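Local structure of homoserine dehydrogenase (Thermoplasma acidophilum, 3ING) at residues V19-I23 against A310-V314; I175-R180 against N248-V252; K197-A201 against Y303-Y307. The protein binds NADPH and probably catalyses the NADP-dependent interconversion of aspartate semialdehyde and homoserine on the route from aspartate to threonine and methionine. All blocks are in the same frame, centred on the assembly; numbering follows the deposited sequence.

Interaction 1 of 3, residues V19-I23 against A310-V314; sequences VLRII and AGAVV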
loop_
_atom_site.group_PDB
_atom_site.type_symbol
_atom_site.label_atom_id
_atom_site.label_comp_id
_atom_site.label_asym_id
_atom_site.label_seq_id
_atom_site.Cartn_x
_atom_site.Cartn_y
_atom_site.Cartn_z
ATOM N N VAL A 19 10.772 -4.947 -17.586
ATOM C CA VAL A 19 9.587 -5.763 -17.378
ATOM C C VAL A 19 9.888 -7.231 -17.754
ATOM O O VAL A 19 9.592 -8.168 -16.995
ATOM C CB VAL A 19 8.350 -5.209 -18.138
ATOM C CG1 VAL A 19 7.282 -6.273 -18.246
ATOM C CG2 VAL A 19 7.773 -3.913 -17.435
ATOM N N LEU A 20 10.569 -7.417 -18.880
ATOM C CA LEU A 20 10.997 -8.742 -19.285
ATOM C C LEU A 20 11.980 -9.334 -18.269
ATOM O O LEU A 20 11.893 -10.498 -17.921
ATOM C CB LEU A 20 11.661 -8.681 -20.673
ATOM C CG LEU A 20 10.778 -8.398 -21.887
ATOM C CD1 LEU A 20 11.571 -8.488 -23.189
ATOM C CD2 LEU A 20 9.593 -9.355 -21.924
ATOM N N ARG A 21 12.918 -8.534 -17.788
ATOM C CA ARG A 21 13.888 -9.047 -16.816
ATOM C C ARG A 21 13.186 -9.553 -15.572
ATOM O O ARG A 21 13.488 -10.659 -15.092
ATOM C CB ARG A 21 14.902 -7.972 -16.421
ATOM C CG ARG A 21 15.932 -7.616 -17.512
ATOM C CD ARG A 21 16.979 -6.589 -17.055
ATOM N NE ARG A 21 17.846 -6.202 -18.170
ATOM C CZ ARG A 21 17.851 -5.024 -18.785
ATOM N NH1 ARG A 21 17.061 -4.034 -18.403
ATOM N NH2 ARG A 21 18.705 -4.818 -19.770
ATOM N N ILE A 22 12.239 -8.767 -15.057
ATOM C CA ILE A 22 11.498 -9.143 -13.844
ATOM C C ILE A 22 10.666 -10.386 -14.070
ATOM O O ILE A 22 10.678 -11.291 -13.249
ATOM C CB ILE A 22 10.649 -7.961 -13.301
ATOM C CG1 ILE A 22 11.607 -6.879 -12.780
ATOM C CG2 ILE A 22 9.698 -8.408 -12.154
ATOM C CD1 ILE A 22 10.982 -5.569 -12.356
ATOM N N ILE A 23 9.999 -10.470 -15.214
ATOM C CA ILE A 23 9.211 -11.649 -15.552
ATOM C C ILE A 23 10.104 -12.876 -15.643
ATOM O O ILE A 23 9.778 -13.949 -15.120
ATOM C CB ILE A 23 8.411 -11.464 -16.890
ATOM C CG1 ILE A 23 7.320 -10.411 -16.696
ATOM C CG2 ILE A 23 7.875 -12.874 -17.405
ATOM C CD1 ILE A 23 6.566 -9.965 -17.970
ATOM N N ALA A 310 9.080 -0.875 -13.666
ATOM C CA ALA A 310 8.800 -2.220 -14.233
ATOM C C ALA A 310 8.177 -3.172 -13.176
ATOM O O ALA A 310 7.299 -3.985 -13.454
ATOM C CB ALA A 310 10.120 -2.817 -14.848
ATOM N N GLY A 311 8.608 -3.036 -11.936
ATOM C CA GLY A 311 8.073 -3.858 -10.872
ATOM C C GLY A 311 6.618 -3.516 -10.603
ATOM O O GLY A 311 5.829 -4.392 -10.338
ATOM N N ALA A 312 6.266 -2.248 -10.767
ATOM C CA ALA A 312 4.870 -1.777 -10.639
ATOM C C ALA A 312 4.010 -2.342 -11.751
ATOM O O ALA A 312 2.897 -2.847 -11.522
ATOM C CB ALA A 312 4.832 -0.199 -10.643
ATOM N N VAL A 313 4.539 -2.325 -12.974
ATOM C CA VAL A 313 3.869 -2.975 -14.104
ATOM C C VAL A 313 3.622 -4.465 -13.824
ATOM O O VAL A 313 2.510 -4.974 -14.076
ATOM C CB VAL A 313 4.649 -2.794 -15.454
ATOM C CG1 VAL A 313 4.001 -3.566 -16.585
ATOM C CG2 VAL A 313 4.831 -1.277 -15.795
ATOM N N VAL A 314 4.622 -5.171 -13.285
ATOM C CA VAL A 314 4.453 -6.619 -13.088
ATOM C C VAL A 314 3.497 -6.880 -11.916
ATOM O O VAL A 314 2.755 -7.855 -11.938
ATOM C CB VAL A 314 5.796 -7.382 -12.973
ATOM C CG1 VAL A 314 5.561 -8.871 -12.632
ATOM C CG2 VAL A 314 6.586 -7.267 -14.278
#

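Interaction 2 of 3, residues I175-R180 against N248-V252; sequences INYVIR and NDRLV. With EDO (1,2-ethanediol), chain F.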
loop_
_atom_site.group_PDB
_atom_site.type_symbol
_atom_site.label_atom_id
_atom_site.label_comp_id
_atom_site.label_asym_id
_atom_site.label_seq_id
_atom_site.Cartn_x
_atom_site.Cartn_y
_atom_site.Cartn_z
ATOM N N ILE A 175 11.436 16.627 -13.701
ATOM C CA ILE A 175 11.264 18.069 -13.396
ATOM C C ILE A 175 11.740 18.364 -11.983
ATOM O O ILE A 175 12.373 19.375 -11.724
ATOM C CB ILE A 175 9.798 18.556 -13.648
ATOM C CG1 ILE A 175 9.708 20.093 -13.575
ATOM C CG2 ILE A 175 8.800 17.831 -12.732
ATOM C CD1 ILE A 175 8.479 20.713 -14.264
ATOM N N ASN A 176 11.494 17.448 -11.059
ATOM C CA ASN A 176 11.898 17.673 -9.692
ATOM C C ASN A 176 13.418 17.564 -9.499
ATOM O O ASN A 176 14.041 18.351 -8.799
ATOM C CB ASN A 176 11.114 16.751 -8.760
ATOM C CG ASN A 176 9.858 17.406 -8.257
ATOM O OD1 ASN A 176 9.930 18.339 -7.445
ATOM N ND2 ASN A 176 8.688 16.961 -8.765
ATOM N N TYR A 177 14.004 16.589 -10.176
ATOM C CA TYR A 177 15.433 16.356 -10.168
ATOM C C TYR A 177 16.108 17.573 -10.737
ATOM O O TYR A 177 17.142 18.069 -10.207
ATOM C CB TYR A 177 15.701 15.118 -11.034
ATOM C CG TYR A 177 17.086 14.542 -10.989
ATOM C CD1 TYR A 177 17.545 13.904 -9.858
ATOM C CD2 TYR A 177 17.917 14.572 -12.104
ATOM C CE1 TYR A 177 18.816 13.342 -9.809
ATOM C CE2 TYR A 177 19.180 14.017 -12.066
ATOM C CZ TYR A 177 19.618 13.394 -10.910
ATOM O OH TYR A 177 20.846 12.781 -10.823
ATOM N N VAL A 178 15.537 18.085 -11.829
ATOM C CA VAL A 178 16.093 19.297 -12.493
ATOM C C VAL A 178 16.059 20.494 -11.573
ATOM O O VAL A 178 17.045 21.167 -11.390
ATOM C CB VAL A 178 15.343 19.648 -13.811
ATOM C CG1 VAL A 178 15.610 21.080 -14.235
ATOM C CG2 VAL A 178 15.746 18.655 -14.929
ATOM N N ILE A 179 14.908 20.778 -10.992
ATOM C CA ILE A 179 14.764 21.909 -10.062
ATOM C C ILE A 179 15.741 21.771 -8.895
ATOM O O ILE A 179 16.459 22.698 -8.555
ATOM C CB ILE A 179 13.284 21.972 -9.536
ATOM C CG1 ILE A 179 12.332 22.415 -10.655
ATOM C CG2 ILE A 179 13.148 22.909 -8.350
ATOM C CD1 ILE A 179 10.854 22.254 -10.292
ATOM N N ARG A 180 15.788 20.590 -8.283
ATOM C CA ARG A 180 16.668 20.416 -7.115
ATOM C C ARG A 180 18.157 20.574 -7.435
ATOM O O ARG A 180 18.924 21.153 -6.658
ATOM C CB ARG A 180 16.396 19.073 -6.462
ATOM C CG ARG A 180 15.002 19.024 -5.876
ATOM C CD ARG A 180 14.717 17.721 -5.199
ATOM N NE ARG A 180 15.544 17.528 -4.018
ATOM C CZ ARG A 180 15.381 16.552 -3.127
ATOM N NH1 ARG A 180 14.417 15.665 -3.256
ATOM N NH2 ARG A 180 16.183 16.487 -2.090
ATOM N N ASN A 248 14.387 24.317 -1.096
ATOM C CA ASN A 248 13.128 23.696 -0.707
ATOM C C ASN A 248 11.997 23.750 -1.762
ATOM O O ASN A 248 10.864 23.385 -1.480
ATOM C CB ASN A 248 12.656 24.252 0.648
ATOM C CG ASN A 248 12.331 25.725 0.610
ATOM O OD1 ASN A 248 12.912 26.480 -0.176
ATOM N ND2 ASN A 248 11.407 26.158 1.489
ATOM N N ASP A 249 12.338 24.100 -3.000
ATOM C CA ASP A 249 11.362 24.118 -4.083
ATOM C C ASP A 249 11.207 22.716 -4.684
ATOM O O ASP A 249 12.207 22.032 -4.986
ATOM C CB ASP A 249 11.781 25.060 -5.230
ATOM C CG ASP A 249 11.722 26.533 -4.855
ATOM O OD1 ASP A 249 11.004 26.913 -3.914
ATOM O OD2 ASP A 249 12.416 27.310 -5.529
ATOM N N ARG A 250 9.950 22.340 -4.862
ATOM C CA ARG A 250 9.543 21.092 -5.472
ATOM C C ARG A 250 8.325 21.341 -6.361
ATOM O O ARG A 250 7.501 22.252 -6.095
ATOM C CB ARG A 250 9.171 20.076 -4.417
ATOM C CG ARG A 250 10.228 19.769 -3.370
ATOM C CD ARG A 250 11.366 18.926 -3.908
ATOM N NE ARG A 250 12.222 18.545 -2.788
ATOM C CZ ARG A 250 13.173 19.312 -2.285
ATOM N NH1 ARG A 250 13.430 20.513 -2.787
ATOM N NH2 ARG A 250 13.907 18.866 -1.298
ATOM N N LEU A 251 8.213 20.532 -7.414
ATOM C CA LEU A 251 7.039 20.538 -8.278
ATOM C C LEU A 251 6.060 19.531 -7.662
ATOM O O LEU A 251 6.213 18.306 -7.762
ATOM C CB LEU A 251 7.415 20.197 -9.728
ATOM C CG LEU A 251 6.347 20.344 -10.830
ATOM C CD1 LEU A 251 5.315 19.227 -10.820
ATOM C CD2 LEU A 251 5.663 21.740 -10.770
ATOM N N VAL A 252 5.049 20.068 -7.004
ATOM C CA VAL A 252 4.082 19.266 -6.273
ATOM C C VAL A 252 2.772 19.183 -7.040
ATOM O O VAL A 252 2.259 20.184 -7.538
ATOM C CB VAL A 252 3.804 19.894 -4.870
ATOM C CG1 VAL A 252 2.731 19.120 -4.108
ATOM C CG2 VAL A 252 5.134 19.976 -4.028
HETATM C C1 EDO F . 12.619 14.348 -6.293
HETATM O O1 EDO F . 13.305 13.987 -5.085
HETATM C C2 EDO F . 13.525 14.206 -7.519
HETATM O O2 EDO F . 13.332 12.919 -8.128
#

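Interaction 3 of 3, residues K197-A201 against Y303-Y307; sequences KKGIA and YDGPY. With NDP (NADPH dihydro-nicotinamide-adenine-dinucleotide phosphate), chain C.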
loop_
_atom_site.group_PDB
_atom_site.type_symbol
_atom_site.label_atom_id
_atom_site.label_comp_id
_atom_site.label_asym_id
_atom_site.label_seq_id
_atom_site.Cartn_x
_atom_site.Cartn_y
_atom_site.Cartn_z
ATOM N N LYS A 197 20.800 9.091 -17.868
ATOM C CA LYS A 197 21.601 7.998 -17.317
ATOM C C LYS A 197 20.817 7.175 -16.308
ATOM O O LYS A 197 20.876 5.962 -16.353
ATOM C CB LYS A 197 22.881 8.539 -16.685
ATOM C CG LYS A 197 23.933 8.898 -17.704
ATOM C CD LYS A 197 25.122 9.650 -17.074
ATOM C CE LYS A 197 26.231 9.854 -18.121
ATOM N NZ LYS A 197 27.393 10.658 -17.616
ATOM N N LYS A 198 20.064 7.820 -15.422
ATOM C CA LYS A 198 19.198 7.108 -14.506
ATOM C C LYS A 198 18.042 6.387 -15.201
ATOM O O LYS A 198 17.529 5.377 -14.700
ATOM C CB LYS A 198 18.594 8.073 -13.476
ATOM C CG LYS A 198 19.561 8.648 -12.478
ATOM C CD LYS A 198 18.880 8.988 -11.109
ATOM C CE LYS A 198 17.603 9.826 -11.227
ATOM N NZ LYS A 198 17.117 10.375 -9.871
ATOM N N GLY A 199 17.627 6.908 -16.346
ATOM C CA GLY A 199 16.557 6.300 -17.119
ATOM C C GLY A 199 15.189 6.854 -16.820
ATOM O O GLY A 199 14.207 6.248 -17.244
ATOM N N ILE A 200 15.122 8.013 -16.154
ATOM C CA ILE A 200 13.861 8.602 -15.715
ATOM C C ILE A 200 13.289 9.662 -16.677
ATOM O O ILE A 200 12.154 10.025 -16.530
ATOM C CB ILE A 200 13.949 9.266 -14.286
ATOM C CG1 ILE A 200 14.949 10.419 -14.268
ATOM C CG2 ILE A 200 14.256 8.184 -13.164
ATOM C CD1 ILE A 200 14.961 11.354 -12.968
ATOM N N ALA A 201 14.061 10.176 -17.618
ATOM C CA ALA A 201 13.579 11.227 -18.523
ATOM C C ALA A 201 12.607 10.633 -19.525
ATOM O O ALA A 201 12.785 9.495 -19.960
ATOM C CB ALA A 201 14.743 11.842 -19.266
ATOM N N TYR A 303 14.696 5.053 -4.376
ATOM C CA TYR A 303 15.253 5.245 -5.695
ATOM C C TYR A 303 14.185 4.836 -6.683
ATOM O O TYR A 303 13.865 3.669 -6.763
ATOM C CB TYR A 303 16.486 4.372 -5.852
ATOM C CG TYR A 303 17.206 4.608 -7.159
ATOM C CD1 TYR A 303 16.834 3.939 -8.311
ATOM C CD2 TYR A 303 18.244 5.531 -7.241
ATOM C CE1 TYR A 303 17.490 4.179 -9.532
ATOM C CE2 TYR A 303 18.887 5.797 -8.439
ATOM C CZ TYR A 303 18.530 5.109 -9.581
ATOM O OH TYR A 303 19.221 5.350 -10.774
ATOM N N ASP A 304 13.618 5.794 -7.388
ATOM C CA ASP A 304 12.556 5.481 -8.320
ATOM C C ASP A 304 13.109 5.540 -9.740
ATOM O O ASP A 304 13.398 6.608 -10.275
ATOM C CB ASP A 304 11.423 6.455 -8.164
ATOM C CG ASP A 304 10.143 5.935 -8.755
ATOM O OD1 ASP A 304 9.960 6.003 -9.989
ATOM O OD2 ASP A 304 9.333 5.437 -7.964
ATOM N N GLY A 305 13.317 4.381 -10.319
ATOM C CA GLY A 305 13.890 4.273 -11.647
ATOM C C GLY A 305 13.043 3.381 -12.500
ATOM O O GLY A 305 12.004 2.899 -12.037
ATOM N N PRO A 306 13.473 3.153 -13.752
ATOM C CA PRO A 306 12.722 2.286 -14.664
ATOM C C PRO A 306 12.626 0.832 -14.198
ATOM O O PRO A 306 11.674 0.151 -14.551
ATOM C CB PRO A 306 13.494 2.411 -15.979
ATOM C CG PRO A 306 14.838 2.866 -15.580
ATOM C CD PRO A 306 14.661 3.714 -14.389
ATOM N N TYR A 307 13.565 0.365 -13.384
ATOM C CA TYR A 307 13.466 -0.997 -12.860
ATOM C C TYR A 307 12.272 -1.124 -11.881
ATOM O O TYR A 307 11.531 -2.082 -11.907
ATOM C CB TYR A 307 14.766 -1.412 -12.200
ATOM C CG TYR A 307 14.711 -2.786 -11.598
ATOM C CD1 TYR A 307 14.791 -3.919 -12.392
ATOM C CD2 TYR A 307 14.555 -2.948 -10.230
ATOM C CE1 TYR A 307 14.711 -5.178 -11.847
ATOM C CE2 TYR A 307 14.502 -4.200 -9.669
ATOM C CZ TYR A 307 14.566 -5.308 -10.487
ATOM O OH TYR A 307 14.473 -6.543 -9.911
HETATM P PA NDP C . 11.770 4.366 -23.969
HETATM O O1A NDP C . 13.038 3.996 -23.313
HETATM O O2A NDP C . 11.838 5.445 -24.984
HETATM O O5B NDP C . 11.117 3.082 -24.689
HETATM C C5B NDP C . 9.965 3.102 -25.506
HETATM C C4B NDP C . 9.795 1.764 -26.209
HETATM O O4B NDP C . 8.714 1.787 -27.105
HETATM C C3B NDP C . 11.001 1.424 -27.095
HETATM O O3B NDP C . 11.127 0.020 -27.262
HETATM C C2B NDP C . 10.643 2.059 -28.396
HETATM O O2B NDP C . 11.290 1.506 -29.508
HETATM C C1B NDP C . 9.182 1.700 -28.449
HETATM N N9A NDP C . 8.362 2.566 -29.287
HETATM C C8A NDP C . 8.480 3.893 -29.592
HETATM N N7A NDP C . 7.405 4.237 -30.369
HETATM C C5A NDP C . 6.638 3.150 -30.537
HETATM C C6A NDP C . 5.469 2.983 -31.249
HETATM N N6A NDP C . 4.764 4.040 -31.646
HETATM N N1A NDP C . 4.932 1.746 -31.210
HETATM C C2A NDP C . 5.517 0.678 -30.560
HETATM N N3A NDP C . 6.684 0.828 -29.836
HETATM C C4A NDP C . 7.208 2.088 -29.854
HETATM O O3 NDP C . 10.678 4.758 -22.858
HETATM P PN NDP C . 10.667 4.285 -21.321
HETATM O O1N NDP C . 11.621 5.132 -20.543
HETATM O O2N NDP C . 10.814 2.797 -21.322
HETATM O O5D NDP C . 9.174 4.691 -20.830
HETATM C C5D NDP C . 8.120 3.906 -21.389
HETATM C C4D NDP C . 6.785 4.418 -20.860
HETATM O O4D NDP C . 6.801 4.285 -19.457
HETATM C C3D NDP C . 6.536 5.878 -21.129
HETATM O O3D NDP C . 5.204 6.147 -21.580
HETATM C C2D NDP C . 6.844 6.558 -19.809
HETATM O O2D NDP C . 6.141 7.758 -19.633
HETATM C C1D NDP C . 6.417 5.495 -18.824
HETATM N N1N NDP C . 7.021 5.635 -17.510
HETATM C C2N NDP C . 8.387 5.651 -17.395
HETATM C C3N NDP C . 9.024 5.962 -16.202
HETATM C C7N NDP C . 10.496 5.816 -16.117
HETATM O O7N NDP C . 10.992 5.387 -14.906
HETATM N N7N NDP C . 11.287 5.960 -17.171
HETATM C C4N NDP C . 8.257 5.959 -14.884
HETATM C C5N NDP C . 6.774 5.896 -15.123
HETATM C C6N NDP C . 6.229 5.721 -16.392
HETATM P P2B NDP C . 12.883 1.357 -29.621
HETATM O O1X NDP C . 13.003 0.943 -31.062
HETATM O O2X NDP C . 13.476 0.413 -28.533
HETATM O O3X NDP C . 13.389 2.746 -29.391
HETATM O O HOH W 1 18.498 3.790 -12.852
#

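Interaction 1 of 3, residues V19-I23 against A310-V314
Helix 14-29, the first helix of the Rossmann-type nucleotide-binding domain, packs here against helix 306-321 near the C-terminus, so that the end of the chain returns to the coenzyme domain. The two segments cross at -59° with their axes 9.0 Å apart. Val19 has the most surface covered: its backbone N lies 3.5 Å from Ala310 CB, and its CG2 rests between Ala310 CB (3.7 Å) and Val313 CB (3.9 Å). One turn on, Ile22 points across the interface and reaches with its CD1 over the start of the opposite segment, 3.8 Å from Ala310 CB. Val314 closes the other end, its CG2 meeting Ile22 CG2 at 3.9 Å, Ile23 CG1 at 4.0 Å and Val19 CG1 at 4.1 Å; Pro161 of the second subunit also packs on Ile22 and Val314. All of this is buried and apolar. The closest approach of Ile22 is to backbone, its CD1 lying 3.5 Å from Gly311 N.

Interaction 2 of 3, residues I175-R180 against N248-V252
Two arginines of like charge lie flat on each other where helix 173-183 packs on the five-stranded antiparallel sheet of the alpha+beta catalytic domain. The guanidinium groups of Arg180 and Arg250 stack with centres 3.6 Å apart and planes at 13°. Each has acceptors elsewhere: Arg250 NH1 donates to the backbone oxygens of Asp249, at 2.9 Å, and Ala247, while Arg180 NH1 binds Ile280 O and makes a weak bond to a 1,2-ethanediol, probably from the crystallisation liquor. The helix runs nearly antiparallel to strand 249-252, at 166° and 7.6 Å between axes. Beneath the arginines, the contact is apolar: Leu251 points at the helix and receives Ile175 CG2 on its CG and Ile179 CD1 on its CB, both at 4.0 Å. Between these layers Asn176 uses its amide much as a neighbouring strand would use its backbone, pairing with both polar groups of one residue: Leu251 N donates to Asn176 OD1 at 2.8 Å, and Asn176 ND2 donates to Leu251 O at 3.0 Å.

Interaction 3 of 3, residues K197-A201 against Y303-Y307
At Lys198, the last residue of helix 188-198, the aliphatic side chain passes Tyr303, with CD 3.7 Å from Tyr303 OH, while its ammonium group forms a salt bridge with Asp283 and a cation-pi contact with Tyr177. The backbone of Lys198 is engaged as well: its O sits 3.3 Å from Pro306 CD and accepts a hydrogen bond from a water, at 2.6 Å, which is also bonded to Tyr303 OH at 2.7 Å. Gly199 then ends the helix in a Schellman motif. Its positive phi of 93° suits glycine, and a CB here would collide with Pro306 CG. Gly199 O, 3.8 Å from that same CG, accepts a hydrogen bond from the carboxamide N7N of NADPH at 2.9 Å and another from Asn14 ND2. Ile200 follows, setting CG2 3.4 Å from Asp304 O and 4.2 Å from Gly305 CA, just ahead of helix 306-321, for which Gly305 is the N-cap. Direct contact between the segments is thus van der Waals, with water bridging one polar gap. Because the end of one helix and the start of another meet beside the nicotinamide carboxamide, backbone groups rather than charged side chains of these segments line this part of the coenzyme pocket.

Interactions 1 and 3 share helix 306-321 and touch where Ile22 CD1 lies 3.6 Å from Tyr307 O: interaction 1 uses the body of that helix in a fully buried, apolar interface with the first helix of the Rossmann-type domain, interaction 3 its N-terminus in a partly buried, hydrated site at the coenzyme. Interaction 2 is largely buried too, but within the catalytic domain, between a helix and its antiparallel sheet, and adds amide hydrogen bonds and stacked arginines to its apolar core. It touches interaction 3 through the consecutive helices 173-183 and 188-198, Tyr177 CE1 lying 3.4 Å from Lys198 NZ. Interactions 1 and 2 remain apart, about 17 Å between nearest atoms; interactions 2 and 3 both lie, along the chain, inside the loop that interaction 1 closes.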